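Local coordinates for protein 16S rRNA (adenine(1408)-N(1))-methyltransferase (Escherichia coli, PDB 3P2E) that methylates the N1 position of adenine 1408 in 16S rRNA of assembled 30S subunits, using S-adenosyl-L-methionine, and thereby confers resistance to aminoglycosides such as kanamycin and apramycin, at residues 183-186 with 187-191. Sequence-based numbering, arbitrary orientation.
Sequences KELD and NEYVK
E188, the second residue of helix 187-190, sits beside the carboxylate of D186, with its CB 3.5 Å from D186 OD1. Its own carboxylate, carried on an extended chain, lies across from that of D186, D186 OD2 and E188 OE1 being 5.0 Å apart. One water bridges this gap, donating to D186 OD2 at 2.8 Å and to E188 OE1 at 2.7 Å; by offering a proton to each acid it probably eases the repulsion between two like charges. At Y189 the backbone amide turns back to D186: Y189 N lies 3.0 Å from D186 OD1, with an N-H...O angle of 156°, and meets that oxygen nearly in line with its C-O bond. This is an N-cap: the aspartate before a short helix accepts from an amide three residues on. It is made possible by a D186 chi1 of 55°, which sets CG between the backbone N and the carbonyl carbon and folds the carboxylate over the start of the helix. The two oxygens thus divide the work, OD1 holding the backbone and OD2 the water. Here the cap marks the switch from strand 178-185, an outermost strand of the methyltransferase's seven-stranded Rossmann-like sheet, to the helix. The side chain of Y189, its CG anti to the backbone N (chi1 177°), swings back over the strand end, where L185 lies against one face of the ring. L185 CD2 makes a CH-pi contact 4.3 Å from the centroid of the Y189 ring, close to the ring normal, while L185 CD1 lies 3.5 Å from Y189 CE2. At V190 the amide gives a weak, helical bond to D186 O, and V190 CG2 packs 3.5 Å from that same oxygen; the valine also rests on F209 of the adjacent strand and lies near F105 of the cofactor site.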
loop_
_atom_site.group_PDB
_atom_site.type_symbol
_atom_site.label_atom_id
_atom_site.label_comp_id
_atom_site.label_asym_id
_atom_site.label_seq_id
_atom_site.Cartn_x
_atom_site.Cartn_y
_atom_site.Cartn_z
ATOM N N LYS A 183 -11.242 7.122 11.266
ATOM C CA LYS A 183 -10.765 7.093 12.642
ATOM C C LYS A 183 -9.468 7.868 12.822
ATOM O O LYS A 183 -8.573 7.791 11.988
ATOM C CB LYS A 183 -10.548 5.638 13.072
ATOM C CG LYS A 183 -10.183 5.447 14.539
ATOM C CD LYS A 183 -10.106 3.968 14.882
ATOM C CE LYS A 183 -9.849 3.742 16.366
ATOM N NZ LYS A 183 -9.795 2.285 16.696
ATOM N N GLU A 184 -9.376 8.620 13.915
ATOM C CA GLU A 184 -8.163 9.373 14.207
ATOM C C GLU A 184 -7.309 8.480 15.104
ATOM O O GLU A 184 -7.750 8.062 16.178
ATOM C CB GLU A 184 -8.509 10.686 14.920
ATOM C CG GLU A 184 -7.311 11.602 15.146
ATOM C CD GLU A 184 -7.717 13.007 15.554
ATOM O OE1 GLU A 184 -6.817 13.828 15.828
ATOM O OE2 GLU A 184 -8.933 13.289 15.595
ATOM N N LEU A 185 -6.093 8.182 14.657
ATOM C CA LEU A 185 -5.184 7.318 15.405
ATOM C C LEU A 185 -4.039 8.113 16.034
ATOM O O LEU A 185 -3.768 9.241 15.624
ATOM C CB LEU A 185 -4.637 6.235 14.469
ATOM C CG LEU A 185 -5.725 5.384 13.803
ATOM C CD1 LEU A 185 -5.151 4.636 12.607
ATOM C CD2 LEU A 185 -6.317 4.423 14.822
ATOM N N ASP A 186 -3.371 7.522 17.026
ATOM C CA ASP A 186 -2.272 8.202 17.709
ATOM C C ASP A 186 -0.889 7.616 17.450
ATOM O O ASP A 186 -0.740 6.623 16.738
ATOM C CB ASP A 186 -2.524 8.239 19.227
ATOM C CG ASP A 186 -2.767 6.860 19.824
ATOM O OD1 ASP A 186 -2.252 5.858 19.288
ATOM O OD2 ASP A 186 -3.471 6.780 20.856
ATOM N N ASN A 187 0.131 8.246 18.026
ATOM C CA ASN A 187 1.499 7.776 17.851
ATOM C C ASN A 187 1.659 6.322 18.286
ATOM O O ASN A 187 2.334 5.547 17.615
ATOM C CB ASN A 187 2.483 8.644 18.649
ATOM C CG ASN A 187 2.637 10.037 18.079
ATOM O OD1 ASN A 187 3.733 10.443 17.673
ATOM N ND2 ASN A 187 1.544 10.784 18.052
ATOM N N GLU A 188 1.044 5.952 19.407
ATOM C CA GLU A 188 1.162 4.583 19.903
ATOM C C GLU A 188 0.757 3.576 18.835
ATOM O O GLU A 188 1.424 2.557 18.638
ATOM C CB GLU A 188 0.294 4.374 21.146
ATOM C CG GLU A 188 0.641 3.105 21.902
ATOM C CD GLU A 188 -0.386 2.740 22.953
ATOM O OE1 GLU A 188 -0.849 3.643 23.683
ATOM O OE2 GLU A 188 -0.722 1.541 23.054
ATOM N N TYR A 189 -0.341 3.861 18.146
ATOM C CA TYR A 189 -0.828 2.978 17.097
ATOM C C TYR A 189 0.189 2.794 15.965
ATOM O O TYR A 189 0.323 1.707 15.398
ATOM C CB TYR A 189 -2.122 3.527 16.497
ATOM C CG TYR A 189 -2.611 2.677 15.362
ATOM C CD1 TYR A 189 -3.249 1.463 15.610
ATOM C CD2 TYR A 189 -2.351 3.032 14.038
ATOM C CE1 TYR A 189 -3.610 0.619 14.573
ATOM C CE2 TYR A 189 -2.708 2.188 12.986
ATOM C CZ TYR A 189 -3.332 0.984 13.265
ATOM O OH TYR A 189 -3.659 0.124 12.248
ATOM N N VAL A 190 0.894 3.869 15.634
ATOM C CA VAL A 190 1.873 3.835 14.556
ATOM C C VAL A 190 3.154 3.101 14.941
ATOM O O VAL A 190 3.905 2.655 14.073
ATOM C CB VAL A 190 2.197 5.276 14.091
ATOM C CG1 VAL A 190 3.199 5.259 12.942
ATOM C CG2 VAL A 190 0.897 5.970 13.665
ATOM N N LYS A 191 3.388 2.949 16.242
ATOM C CA LYS A 191 4.586 2.266 16.717
ATOM C C LYS A 191 4.652 0.803 16.301
ATOM O O LYS A 191 5.701 0.167 16.424
ATOM C CB LYS A 191 4.690 2.376 18.241
ATOM C CG LYS A 191 4.950 3.793 18.729
ATOM C CD LYS A 191 5.200 3.830 20.233
ATOM C CE LYS A 191 5.482 5.250 20.702
ATOM N NZ LYS A 191 5.763 5.312 22.159
HETATM O O HOH W 1 -2.012 5.953 23.092
#